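Local coordinates for protein NADP-dependent glyceraldehyde-3-phosphate dehydrogenase (Bacillus halodurans, PDB 3PRL) that probably catalyses the NADP-dependent, non-phosphorylating oxidation of glyceraldehyde 3-phosphate, as a member of the aldehyde dehydrogenase family, at residues G26-I31 / S42-S47; V74-A79 / A205-G210; A79-L84 / D115-T120; A266-D271 / V299-S304; L372-T377 / I394-D399. One frame throughout, in Å; residues are numbered along the deposited sequence. Where two conformers were deposited one is given.

Interaction 1 of 5, residues G26-I31 / S42-S47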
# COMPACT_ATOMS: atom_id res chain seq x y z
N GLY D 26 -36.76 -11.05 -34.68
CA GLY D 26 -38.07 -11.07 -34.05
C GLY D 26 -38.35 -12.12 -32.99
O GLY D 26 -39.38 -12.07 -32.32
N GLU D 27 -37.44 -13.07 -32.83
CA GLU D 27 -37.67 -14.16 -31.88
C GLU D 27 -37.45 -13.78 -30.42
O GLU D 27 -36.57 -12.96 -30.10
CB GLU D 27 -36.90 -15.44 -32.25
CG GLU D 27 -35.68 -15.26 -33.14
CD GLU D 27 -35.62 -16.30 -34.26
OE1 GLU D 27 -34.55 -16.42 -34.90
OE2 GLU D 27 -36.64 -16.97 -34.53
N ARG D 28 -38.27 -14.36 -29.56
CA ARG D 28 -38.18 -14.20 -28.12
C ARG D 28 -38.06 -15.54 -27.39
O ARG D 28 -38.27 -16.61 -27.98
CB ARG D 28 -39.39 -13.43 -27.59
CG ARG D 28 -39.47 -11.99 -28.07
CD ARG D 28 -40.49 -11.21 -27.30
NE ARG D 28 -40.15 -9.79 -27.30
CZ ARG D 28 -39.38 -9.19 -26.39
NH1 ARG D 28 -39.13 -7.90 -26.50
NH2 ARG D 28 -38.87 -9.89 -25.38
N ILE D 29 -37.70 -15.46 -26.11
CA ILE D 29 -37.68 -16.62 -25.22
C ILE D 29 -38.52 -16.27 -23.99
O ILE D 29 -38.20 -15.32 -23.27
CB ILE D 29 -36.24 -16.99 -24.75
CG1 ILE D 29 -35.31 -17.14 -25.95
CG2 ILE D 29 -36.25 -18.27 -23.89
CD1 ILE D 29 -33.83 -17.13 -25.58
N SER D 30 -39.57 -17.06 -23.77
CA SER D 30 -40.51 -16.84 -22.68
C SER D 30 -39.90 -17.28 -21.37
O SER D 30 -39.19 -18.30 -21.32
CB SER D 30 -41.81 -17.62 -22.90
OG SER D 30 -42.39 -17.32 -24.15
N ILE D 31 -40.20 -16.54 -20.31
CA ILE D 31 -39.68 -16.84 -18.98
C ILE D 31 -40.83 -17.13 -18.03
O ILE D 31 -41.86 -16.46 -18.09
CB ILE D 31 -38.77 -15.69 -18.44
CG1 ILE D 31 -37.44 -15.68 -19.21
CG2 ILE D 31 -38.54 -15.82 -16.93
CD1 ILE D 31 -36.43 -14.65 -18.70
N SER D 42 -40.90 -12.24 -21.55
CA SER D 42 -39.98 -12.83 -22.50
C SER D 42 -38.72 -11.97 -22.67
O SER D 42 -38.71 -10.79 -22.30
CB SER D 42 -40.67 -13.03 -23.84
OG SER D 42 -41.22 -11.82 -24.30
N ILE D 43 -37.68 -12.58 -23.21
CA ILE D 43 -36.47 -11.86 -23.61
C ILE D 43 -36.18 -12.13 -25.09
O ILE D 43 -36.61 -13.16 -25.62
CB ILE D 43 -35.23 -12.23 -22.75
CG1 ILE D 43 -34.88 -13.72 -22.91
CG2 ILE D 43 -35.47 -11.84 -21.29
CD1 ILE D 43 -33.54 -14.09 -22.35
N PRO D 44 -35.48 -11.20 -25.77
CA PRO D 44 -35.16 -11.45 -27.17
C PRO D 44 -34.04 -12.49 -27.30
O PRO D 44 -33.05 -12.44 -26.56
CB PRO D 44 -34.67 -10.09 -27.67
CG PRO D 44 -35.02 -9.09 -26.58
CD PRO D 44 -35.00 -9.88 -25.32
N ALA D 45 -34.21 -13.44 -28.21
CA ALA D 45 -33.14 -14.38 -28.56
C ALA D 45 -32.33 -13.79 -29.70
O ALA D 45 -32.81 -13.68 -30.83
CB ALA D 45 -33.72 -15.73 -28.95
N LEU D 46 -31.09 -13.39 -29.40
CA LEU D 46 -30.27 -12.62 -30.34
C LEU D 46 -29.46 -13.51 -31.28
O LEU D 46 -29.21 -14.68 -30.99
CB LEU D 46 -29.33 -11.65 -29.61
CG LEU D 46 -29.88 -10.33 -29.05
CD1 LEU D 46 -28.75 -9.47 -28.47
CD2 LEU D 46 -30.68 -9.54 -30.09
N SER D 47 -29.07 -12.91 -32.40
CA SER D 47 -28.31 -13.57 -33.47
C SER D 47 -26.81 -13.28 -33.38
O SER D 47 -26.38 -12.48 -32.55
CB SER D 47 -28.85 -13.13 -34.85
OG SER D 47 -28.71 -11.73 -35.04

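Interaction 2 of 5, residues V74-A79 / A205-G210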
# COMPACT_ATOMS: atom_id res chain seq x y z
N VAL D 74 -17.54 7.52 -11.27
CA VAL D 74 -18.16 7.14 -9.98
C VAL D 74 -19.55 7.75 -9.73
O VAL D 74 -20.37 7.13 -9.04
CB VAL D 74 -17.25 7.43 -8.74
CG1 VAL D 74 -15.81 7.09 -9.03
CG2 VAL D 74 -17.40 8.86 -8.27
N ASP D 75 -19.80 8.94 -10.27
CA ASP D 75 -21.09 9.60 -10.06
C ASP D 75 -22.20 8.78 -10.72
O ASP D 75 -23.31 8.71 -10.19
CB ASP D 75 -21.10 11.03 -10.61
CG ASP D 75 -20.13 11.96 -9.88
OD1 ASP D 75 -20.09 11.97 -8.62
OD2 ASP D 75 -19.41 12.71 -10.59
N LEU D 76 -21.89 8.17 -11.87
CA LEU D 76 -22.83 7.27 -12.56
C LEU D 76 -23.17 6.06 -11.70
O LEU D 76 -24.30 5.59 -11.69
CB LEU D 76 -22.30 6.84 -13.93
CG LEU D 76 -23.17 5.85 -14.75
CD1 LEU D 76 -24.58 6.40 -15.05
CD2 LEU D 76 -22.48 5.37 -16.04
N LEU D 77 -22.17 5.55 -10.98
CA LEU D 77 -22.38 4.40 -10.12
C LEU D 77 -23.29 4.77 -8.97
O LEU D 77 -24.28 4.10 -8.75
CB LEU D 77 -21.05 3.80 -9.65
CG LEU D 77 -20.48 2.66 -10.50
CD1 LEU D 77 -20.19 3.07 -11.94
CD2 LEU D 77 -19.22 2.06 -9.84
N TYR D 78 -22.95 5.85 -8.25
CA TYR D 78 -23.76 6.41 -7.18
C TYR D 78 -25.22 6.53 -7.64
O TYR D 78 -26.12 6.06 -6.97
CB TYR D 78 -23.26 7.80 -6.75
CG TYR D 78 -21.89 7.86 -6.08
CD1 TYR D 78 -21.34 6.75 -5.46
CD2 TYR D 78 -21.18 9.06 -6.03
CE1 TYR D 78 -20.11 6.81 -4.84
CE2 TYR D 78 -19.94 9.13 -5.40
CZ TYR D 78 -19.41 8.00 -4.81
OH TYR D 78 -18.18 8.05 -4.18
N ALA D 79 -25.42 7.16 -8.80
CA ALA D 79 -26.77 7.38 -9.37
C ALA D 79 -27.52 6.09 -9.64
O ALA D 79 -28.71 5.98 -9.35
CB ALA D 79 -26.69 8.21 -10.66
N ALA D 205 -30.09 6.28 -15.05
CA ALA D 205 -29.10 7.00 -14.25
C ALA D 205 -28.21 7.86 -15.12
O ALA D 205 -27.43 8.68 -14.61
CB ALA D 205 -28.26 6.01 -13.44
N GLY D 206 -28.32 7.68 -16.43
CA GLY D 206 -27.54 8.46 -17.39
C GLY D 206 -26.31 7.77 -17.98
O GLY D 206 -25.35 8.44 -18.34
N ALA D 207 -26.32 6.45 -18.10
CA ALA D 207 -25.21 5.75 -18.75
C ALA D 207 -25.08 6.22 -20.19
O ALA D 207 -26.06 6.20 -20.94
CB ALA D 207 -25.42 4.26 -18.71
N PRO D 208 -23.88 6.70 -20.59
CA PRO D 208 -23.71 7.04 -22.01
C PRO D 208 -23.89 5.81 -22.90
O PRO D 208 -23.74 4.68 -22.43
CB PRO D 208 -22.28 7.58 -22.08
CG PRO D 208 -22.00 8.09 -20.70
CD PRO D 208 -22.76 7.19 -19.76
N GLU D 209 -24.22 6.05 -24.17
CA GLU D 209 -24.50 4.98 -25.15
C GLU D 209 -23.32 4.03 -25.34
O GLU D 209 -22.20 4.47 -25.47
CB GLU D 209 -24.87 5.63 -26.49
CG GLU D 209 -23.92 6.76 -26.88
CD GLU D 209 -24.34 7.51 -28.12
OE1 GLU D 209 -25.45 8.09 -28.14
OE2 GLU D 209 -23.52 7.54 -29.06
N GLY D 210 -23.59 2.72 -25.34
CA GLY D 210 -22.56 1.71 -25.60
C GLY D 210 -21.81 1.13 -24.41
O GLY D 210 -21.41 -0.04 -24.43

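Interaction 3 of 5, residues A79-L84 / D115-T120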
# COMPACT_ATOMS: atom_id res chain seq x y z
N ALA D 79 -25.42 7.16 -8.80
CA ALA D 79 -26.77 7.38 -9.37
C ALA D 79 -27.52 6.09 -9.64
O ALA D 79 -28.71 5.98 -9.35
CB ALA D 79 -26.69 8.21 -10.66
N TRP D 80 -26.80 5.10 -10.16
CA TRP D 80 -27.37 3.79 -10.44
C TRP D 80 -27.78 3.13 -9.13
O TRP D 80 -28.87 2.60 -9.03
CB TRP D 80 -26.33 2.95 -11.18
CG TRP D 80 -26.71 1.54 -11.52
CD1 TRP D 80 -27.97 1.04 -11.71
CD2 TRP D 80 -25.80 0.46 -11.75
NE1 TRP D 80 -27.89 -0.29 -12.04
CE2 TRP D 80 -26.57 -0.67 -12.07
CE3 TRP D 80 -24.41 0.35 -11.73
CZ2 TRP D 80 -26.00 -1.91 -12.35
CZ3 TRP D 80 -23.84 -0.87 -12.00
CH2 TRP D 80 -24.63 -1.99 -12.32
N ALA D 81 -26.90 3.20 -8.13
CA ALA D 81 -27.15 2.62 -6.81
C ALA D 81 -28.40 3.23 -6.18
O ALA D 81 -29.25 2.49 -5.65
CB ALA D 81 -25.97 2.81 -5.91
N ASP D 82 -28.50 4.55 -6.24
CA ASP D 82 -29.67 5.26 -5.71
C ASP D 82 -30.97 4.76 -6.35
O ASP D 82 -31.92 4.44 -5.64
CB ASP D 82 -29.54 6.78 -5.90
CG ASP D 82 -28.27 7.36 -5.27
OD1 ASP D 82 -27.52 6.62 -4.60
OD2 ASP D 82 -28.02 8.56 -5.46
N LEU D 83 -30.99 4.70 -7.68
CA LEU D 83 -32.17 4.24 -8.40
C LEU D 83 -32.52 2.79 -8.09
O LEU D 83 -33.69 2.44 -8.05
CB LEU D 83 -32.03 4.45 -9.92
CG LEU D 83 -31.80 5.84 -10.52
CD1 LEU D 83 -32.05 5.82 -12.04
CD2 LEU D 83 -32.63 6.94 -9.86
N LEU D 84 -31.52 1.93 -7.88
CA LEU D 84 -31.82 0.54 -7.52
C LEU D 84 -32.50 0.48 -6.14
O LEU D 84 -33.57 -0.11 -5.99
CB LEU D 84 -30.57 -0.37 -7.58
CG LEU D 84 -29.88 -0.61 -8.94
CD1 LEU D 84 -28.52 -1.33 -8.79
CD2 LEU D 84 -30.73 -1.35 -9.93
N ASP D 115 -25.32 -1.28 -2.28
CA ASP D 115 -24.23 -1.19 -1.33
C ASP D 115 -22.90 -1.59 -1.95
O ASP D 115 -21.88 -0.94 -1.68
CB ASP D 115 -24.52 -2.03 -0.10
CG ASP D 115 -25.62 -1.44 0.77
OD1 ASP D 115 -25.98 -0.25 0.60
OD2 ASP D 115 -26.11 -2.19 1.64
N ILE D 116 -22.90 -2.64 -2.78
CA ILE D 116 -21.69 -3.06 -3.50
C ILE D 116 -21.26 -2.05 -4.56
O ILE D 116 -20.06 -1.80 -4.74
CB ILE D 116 -21.83 -4.47 -4.15
CG1 ILE D 116 -21.75 -5.58 -3.10
CG2 ILE D 116 -20.72 -4.73 -5.15
CD1 ILE D 116 -22.59 -6.82 -3.46
N ILE D 117 -22.23 -1.47 -5.25
CA ILE D 117 -21.97 -0.50 -6.29
C ILE D 117 -21.37 0.80 -5.71
O ILE D 117 -20.46 1.38 -6.29
CB ILE D 117 -23.24 -0.22 -7.14
CG1 ILE D 117 -23.62 -1.47 -7.95
CG2 ILE D 117 -23.08 1.01 -8.04
CD1 ILE D 117 -25.03 -1.46 -8.42
N ARG D 118 -21.88 1.25 -4.55
CA ARG D 118 -21.35 2.48 -3.95
C ARG D 118 -19.92 2.29 -3.44
O ARG D 118 -19.06 3.12 -3.67
CB ARG D 118 -22.27 3.00 -2.84
CG ARG D 118 -23.61 3.46 -3.37
CD ARG D 118 -24.22 4.47 -2.45
NE ARG D 118 -25.66 4.27 -2.36
CZ ARG D 118 -26.24 3.48 -1.47
NH1 ARG D 118 -25.51 2.80 -0.58
NH2 ARG D 118 -27.57 3.37 -1.46
N HIS D 119 -19.68 1.16 -2.78
CA HIS D 119 -18.38 0.84 -2.19
C HIS D 119 -17.30 0.59 -3.23
O HIS D 119 -16.13 0.88 -2.99
CB HIS D 119 -18.52 -0.38 -1.28
CG HIS D 119 -17.42 -0.50 -0.28
ND1 HIS D 119 -17.52 0.01 1.00
CD2 HIS D 119 -16.19 -1.05 -0.37
CE1 HIS D 119 -16.41 -0.23 1.65
NE2 HIS D 119 -15.58 -0.87 0.84
N THR D 120 -17.72 0.03 -4.37
CA THR D 120 -16.91 -0.17 -5.58
C THR D 120 -16.53 1.18 -6.19
O THR D 120 -15.37 1.39 -6.57
CB THR D 120 -17.71 -1.01 -6.67
OG1 THR D 120 -17.90 -2.35 -6.22
CG2 THR D 120 -16.98 -1.06 -7.98

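Interaction 4 of 5, residues A266-D271 / V299-S304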
# COMPACT_ATOMS: atom_id res chain seq x y z
N ALA D 266 -18.22 -28.42 6.68
CA ALA D 266 -18.28 -27.92 8.03
C ALA D 266 -17.52 -28.94 8.85
O ALA D 266 -17.82 -30.13 8.80
CB ALA D 266 -19.70 -27.82 8.49
N ILE D 267 -16.50 -28.47 9.56
CA ILE D 267 -15.74 -29.35 10.45
C ILE D 267 -16.11 -29.02 11.88
O ILE D 267 -16.00 -27.86 12.30
CB ILE D 267 -14.23 -29.22 10.20
CG1 ILE D 267 -13.94 -29.49 8.71
CG2 ILE D 267 -13.45 -30.14 11.12
CD1 ILE D 267 -12.47 -29.45 8.30
N VAL D 268 -16.58 -30.03 12.62
CA VAL D 268 -17.01 -29.88 14.00
C VAL D 268 -16.18 -30.80 14.92
O VAL D 268 -16.32 -32.02 14.89
CB VAL D 268 -18.53 -30.16 14.15
CG1 VAL D 268 -19.07 -29.51 15.41
CG2 VAL D 268 -19.31 -29.65 12.93
N LEU D 269 -15.28 -30.19 15.70
CA LEU D 269 -14.44 -30.93 16.65
C LEU D 269 -15.12 -31.06 18.02
O LEU D 269 -16.15 -30.44 18.27
CB LEU D 269 -13.05 -30.28 16.79
CG LEU D 269 -12.16 -30.25 15.55
CD1 LEU D 269 -10.80 -29.58 15.85
CD2 LEU D 269 -11.97 -31.64 14.96
N ASP D 270 -14.53 -31.89 18.90
CA ASP D 270 -15.10 -32.22 20.22
C ASP D 270 -15.43 -31.00 21.11
O ASP D 270 -16.48 -30.97 21.77
CB ASP D 270 -14.17 -33.22 20.94
CG ASP D 270 -14.29 -33.19 22.47
OD1 ASP D 270 -15.34 -32.79 23.02
OD2 ASP D 270 -13.31 -33.60 23.12
N ASP D 271 -14.53 -30.02 21.13
CA ASP D 271 -14.69 -28.85 21.98
C ASP D 271 -15.43 -27.70 21.28
O ASP D 271 -14.97 -26.57 21.26
CB ASP D 271 -13.31 -28.38 22.48
CG ASP D 271 -12.35 -28.07 21.34
OD1 ASP D 271 -12.55 -28.59 20.22
OD2 ASP D 271 -11.39 -27.29 21.55
N VAL D 299 -20.96 -32.04 6.34
CA VAL D 299 -20.51 -31.96 7.73
C VAL D 299 -19.61 -33.12 8.10
O VAL D 299 -20.05 -34.26 8.19
CB VAL D 299 -21.67 -31.89 8.74
CG1 VAL D 299 -21.12 -31.74 10.16
CG2 VAL D 299 -22.63 -30.74 8.42
N PHE D 300 -18.33 -32.84 8.31
CA PHE D 300 -17.45 -33.79 8.98
C PHE D 300 -17.53 -33.50 10.48
O PHE D 300 -17.05 -32.45 10.93
CB PHE D 300 -16.00 -33.65 8.51
CG PHE D 300 -15.81 -33.82 7.03
CD1 PHE D 300 -15.88 -35.08 6.44
CD2 PHE D 300 -15.54 -32.72 6.22
CE1 PHE D 300 -15.69 -35.24 5.07
CE2 PHE D 300 -15.36 -32.87 4.85
CZ PHE D 300 -15.43 -34.12 4.27
N VAL D 301 -18.13 -34.40 11.25
CA VAL D 301 -18.30 -34.19 12.69
C VAL D 301 -17.62 -35.29 13.51
O VAL D 301 -17.80 -36.48 13.23
CB VAL D 301 -19.81 -34.06 13.10
CG1 VAL D 301 -20.60 -35.30 12.74
CG2 VAL D 301 -19.95 -33.73 14.57
N GLN D 302 -16.85 -34.89 14.51
CA GLN D 302 -16.14 -35.86 15.35
C GLN D 302 -17.13 -36.79 16.04
O GLN D 302 -18.22 -36.37 16.42
CB GLN D 302 -15.26 -35.15 16.38
CG GLN D 302 -14.04 -35.96 16.77
CD GLN D 302 -13.27 -35.36 17.90
OE1 GLN D 302 -12.35 -34.57 17.69
NE2 GLN D 302 -13.62 -35.73 19.13
N ASP D 303 -16.75 -38.06 16.18
CA ASP D 303 -17.64 -39.08 16.76
C ASP D 303 -18.13 -38.77 18.18
O ASP D 303 -19.32 -38.96 18.47
CB ASP D 303 -17.03 -40.49 16.67
CG ASP D 303 -15.55 -40.54 17.05
OD1 ASP D 303 -15.22 -40.47 18.26
OD2 ASP D 303 -14.72 -40.67 16.12
N SER D 304 -17.24 -38.29 19.05
CA SER D 304 -17.57 -38.03 20.46
C SER D 304 -18.69 -37.00 20.69
O SER D 304 -19.23 -36.88 21.79
CB SER D 304 -16.31 -37.62 21.24
OG SER D 304 -15.72 -36.45 20.69

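Interaction 5 of 5, residues L372-T377 / I394-D399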
# COMPACT_ATOMS: atom_id res chain seq x y z
N LEU D 372 -32.26 -34.12 5.39
CA LEU D 372 -31.11 -34.42 6.25
C LEU D 372 -30.77 -35.90 6.21
O LEU D 372 -31.62 -36.76 6.48
CB LEU D 372 -31.36 -33.96 7.69
CG LEU D 372 -30.12 -33.82 8.58
CD1 LEU D 372 -29.18 -32.73 8.05
CD2 LEU D 372 -30.53 -33.51 10.00
N LEU D 373 -29.51 -36.19 5.87
CA LEU D 373 -29.00 -37.55 5.83
C LEU D 373 -27.86 -37.71 6.81
O LEU D 373 -27.03 -36.81 6.97
CB LEU D 373 -28.52 -37.90 4.42
CG LEU D 373 -29.46 -37.63 3.24
CD1 LEU D 373 -28.66 -37.56 1.95
CD2 LEU D 373 -30.56 -38.71 3.15
N ASP D 374 -27.81 -38.86 7.47
CA ASP D 374 -26.76 -39.16 8.44
C ASP D 374 -25.96 -40.37 7.97
O ASP D 374 -26.35 -41.04 7.02
CB ASP D 374 -27.34 -39.37 9.84
CG ASP D 374 -26.31 -39.16 10.97
OD1 ASP D 374 -25.11 -38.95 10.68
OD2 ASP D 374 -26.72 -39.20 12.15
N ASP D 375 -24.82 -40.61 8.63
CA ASP D 375 -23.95 -41.76 8.38
C ASP D 375 -23.49 -41.84 6.93
O ASP D 375 -23.28 -42.94 6.38
CB ASP D 375 -24.63 -43.05 8.85
CG ASP D 375 -24.80 -43.09 10.35
OD1 ASP D 375 -23.84 -43.49 11.05
OD2 ASP D 375 -25.90 -42.74 10.84
N VAL D 376 -23.34 -40.67 6.31
CA VAL D 376 -23.03 -40.55 4.89
C VAL D 376 -21.61 -41.00 4.62
O VAL D 376 -20.69 -40.69 5.38
CB VAL D 376 -23.33 -39.13 4.35
CG1 VAL D 376 -22.79 -38.94 2.93
CG2 VAL D 376 -24.83 -38.89 4.36
N THR D 377 -21.43 -41.77 3.55
CA THR D 377 -20.15 -42.40 3.29
C THR D 377 -19.47 -41.83 2.04
O THR D 377 -20.14 -41.31 1.13
CB THR D 377 -20.27 -43.95 3.22
OG1 THR D 377 -21.14 -44.33 2.15
CG2 THR D 377 -20.79 -44.53 4.54
N ILE D 394 -24.34 -35.58 6.71
CA ILE D 394 -23.46 -35.57 7.86
C ILE D 394 -22.49 -36.74 7.73
O ILE D 394 -22.89 -37.87 7.41
CB ILE D 394 -24.25 -35.61 9.22
CG1 ILE D 394 -25.52 -34.73 9.18
CG2 ILE D 394 -23.33 -35.26 10.39
CD1 ILE D 394 -25.30 -33.24 8.95
N ILE D 395 -21.20 -36.46 7.92
CA ILE D 395 -20.18 -37.48 7.80
C ILE D 395 -19.50 -37.64 9.15
O ILE D 395 -18.87 -36.71 9.66
CB ILE D 395 -19.19 -37.19 6.64
CG1 ILE D 395 -19.92 -37.23 5.29
CG2 ILE D 395 -18.04 -38.20 6.64
CD1 ILE D 395 -19.15 -36.63 4.12
N ARG D 396 -19.70 -38.80 9.76
CA ARG D 396 -19.16 -39.05 11.09
C ARG D 396 -17.66 -39.34 10.94
O ARG D 396 -17.25 -40.27 10.24
CB ARG D 396 -19.91 -40.20 11.80
CG ARG D 396 -21.36 -40.39 11.36
CD ARG D 396 -22.26 -40.82 12.50
NE ARG D 396 -23.02 -39.70 13.06
CZ ARG D 396 -23.70 -39.72 14.20
NH1 ARG D 396 -23.72 -40.80 14.96
NH2 ARG D 396 -24.35 -38.64 14.60
N VAL D 397 -16.86 -38.52 11.60
CA VAL D 397 -15.40 -38.58 11.46
C VAL D 397 -14.74 -38.86 12.82
O VAL D 397 -15.37 -38.69 13.86
CB VAL D 397 -14.89 -37.28 10.78
CG1 VAL D 397 -13.39 -37.22 10.77
CG2 VAL D 397 -15.42 -37.18 9.36
N LYS D 398 -13.48 -39.30 12.80
CA LYS D 398 -12.74 -39.59 14.03
C LYS D 398 -12.00 -38.36 14.57
O LYS D 398 -11.98 -38.13 15.78
CB LYS D 398 -11.75 -40.74 13.82
CG LYS D 398 -11.61 -41.68 15.03
CD LYS D 398 -10.17 -42.22 15.21
CE LYS D 398 -9.60 -42.86 13.92
NZ LYS D 398 -8.13 -43.10 14.00
N ASP D 399 -11.36 -37.61 13.68
CA ASP D 399 -10.58 -36.46 14.09
C ASP D 399 -10.53 -35.37 13.02
O ASP D 399 -11.15 -35.50 11.96
CB ASP D 399 -9.16 -36.89 14.50
CG ASP D 399 -8.49 -37.77 13.45
OD1 ASP D 399 -8.79 -37.64 12.25
OD2 ASP D 399 -7.64 -38.59 13.84

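Interaction 1 of 5, residues G26-I31 / S42-S47
I29 and I43 face each other as the hydrogen-bonded pair of a beta hairpin, whose strands 28-32 and 39-44 form one margin of the four-stranded N-terminal sheet. Their backbones exchange two bonds: I29 N reaches I43 O at 2.6 Å, nearly in line with the carbonyl, and I43 N returns to I29 O at 2.8 Å. Beyond the last regular pair a third bond runs from A45 N to E27 O (3.1 Å), the donor standing 43° above the carbonyl plane, so the pairing outlasts the strands themselves by one residue.

Polar side chains meet on the S30 and S42 face. The chain of R28, extended from CG to NE, passes over S42 with its CD 3.1 Å from S42 OG, and its NH2 makes a weak, bent bond to the same hydroxyl. Stronger partners lie on strand 10-16: A12 O accepts from R28 NH2, and N11 OD1 is bonded to S42 OG. The arginine thus ties the outermost strand across its neighbour to the next one in the sheet.

Apolar contacts occupy the opposite face. I43 CG2 meets I31 CD1 at 3.9 Å, while I43 also packs on helix 192-204 and lies about 4 Å, side chain to side chain, from T189, which binds NADP(+). The hairpin thus lies beside residues of the NADP(+) site. I29 is on this same face, with CG1 anti to the carbonyl carbon and beside the backbone N (chi1 -52°), which carries its CD1 to 3.7 Å from A45 CB.

Interaction 2 of 5, residues V74-A79 / A205-G210
A79 and A205 bring the two backbones closest, their CA atoms 5.4 Å apart, where helix 70-86 passes the Schellman motif that ends helix 192-204. G206 carries that motif: it leaves the helix with a positive phi of 101°, and a side chain at these backbone angles would press against the carbonyl oxygen of A205. The chain then peels off past A207 and P208 toward strand 212-214.

L76 supplies most of the helix's share of the contact. With CG anti to the backbone N (chi1 178°), its side chain extends from the helix toward the loop and its two methyls divide the work. CD1 lies against the peptide that links G206 to A207, 3.5 Å from A207 N, and also touches A205 CB. CD2 faces the next residues, 4.1 Å from A207 CB and 4.2 Å from P208 CD. One leucine fork thus follows the chain through its change of direction by van der Waals contact alone. L202, on the last turns of helix 192-204, touches both L76 and A207 and continues this apolar patch.

The contact lies near the surface, away from the annotated NADP(+) sites, and joins a helix of the N-terminal part to the connection between a helix and a strand of the cofactor-binding sheet. One turn along from L76, A79 presents a single methyl, its CB 3.9 Å from A205 CB.

Interaction 3 of 5, residues A79-L84 / D115-T120
The W80 indole receives two methyls on one face. I117 CD1 stands over the six-membered ring, 3.7 Å from its centroid and 6° off the normal, a CH-pi contact; L84 CD1 lies 3.4 Å above the ring plane, nearer the rim. The two methyls also touch each other, CD1 to CD1 at 3.5 Å. At the indole's nitrogen, NE1 bonds to M198 O of helix 192-204. With CG anti to the backbone N (chi1 178°), the ring extends beneath I117 and crosses its side chain at about a right angle. An alanine at W80 is likely to leave the I117 methyl without its aromatic platform and M198 O without this donor.

These groups join helices 70-86 and 103-124, an antiparallel pair whose segment axes approach to 8.7 Å. The small A81 permits the close approach, its CB 3.5 Å from R118 CG.

Toward solvent, the R118 guanidinium has D82 OD1 at its edge, NE to OD1 3.7 Å, a long salt bridge with the planes 42° apart. E85 is its stronger partner, through NH2. NH1 makes a weak bond, part of a salt bridge, to D115 OD1 at 3.3 Å.

Interaction 4 of 5, residues A266-D271 / V299-S304
V268 sits in the tight part of this contact, where strands 264-268 and 296-302 run parallel, 5° apart. Both its backbone N and O bond to strand 296-302: V268 N donates to F300 O (3.0 Å) and V268 O accepts from Q302 N (2.9 Å), while F300 N donates to A266 O. On the face holding A266, V268, V299 and V301, the V268 CB meets V301 CG2 at 3.9 Å. With CG1 anti to the backbone N (chi1 -158°), V268 CG2 lies beside that N and meets V299 CG1 at the same distance. Helix 274-286, the link of a right-handed beta-alpha-beta crossover, packs on this face; I267 and F300 on the other meet A403 of helix 400-409.

Past the strand ends the pairing gives way to a looser, more exposed margin. The extended Q302 side chain lies alongside D270, its NE2 3.1 Å from D270 CB and weakly bonded to S304 OG (2.7 Å). A leucine in place of Q302 has no amide and would probably leave the S304 hydroxyl free to turn. D270 N is buried here without a partner in the model. Backbone bonds and valine contacts hold the strands; the polar margin adds little directional grip.

Interaction 5 of 5, residues L372-T377 / I394-D399
D374 and R396 form a salt bridge across the strands, OD1 to NE 3.3 Å, but by charge alone: the oxygen stands well out of the guanidinium plane, so no N-H points at it, and OD2 lies over one face, 3.3 Å above it. The two planes are 81° apart. The stronger partner of R396 is D307 of helix 303-317, salt-bridged to NH1. D374 OD1 also accepts from D375 N at 2.7 Å, which secures the carboxylate beneath the arginine.

The backbones share two bonds at the I394 position. I394 N donates to L373 O (3.0 Å), and V376 N, not D375 N, takes I394 O, also at 3.0 Å; D375 has a positive phi (56°) where the regular strand ends.

Apolar contacts flank this ladder. I394 CD1 meets L372 CD1 at 4.0 Å, the two side chains inclined to each other, and V376 CB rests 4.0 Å from I395 CG1, whose placement beside the backbone N (chi1 -64°) sets it against V376 O as well.

In the branched mixed sheet, parallel strands 367-374 and 391-397 neighbour each other; I394 packs on V299 and V301 of strand 296-302, and L372 on I313 of helix 303-317.

In the fold
Interactions 4 and 5 lie in one sheet, their centres about 9 Å apart: strands 296-302 and 391-397 are adjacent in it, with V301 O and V397 N probably hydrogen-bonded. Both are mostly buried and rely on parallel backbone pairing. Interactions 2 and 3 share helix 70-86 and the residue A79, yet differ in character: interaction 3 is a buried helix pair with a charged outer margin, interaction 2 a surface contact of methyls against a loop. Interaction 1, an antiparallel hairpin and partly buried, stands about 50 Å from interaction 4, centre to centre, on the far side of the chain's centre. Of the five, interaction 1 comes closest to residues that bind NADP(+).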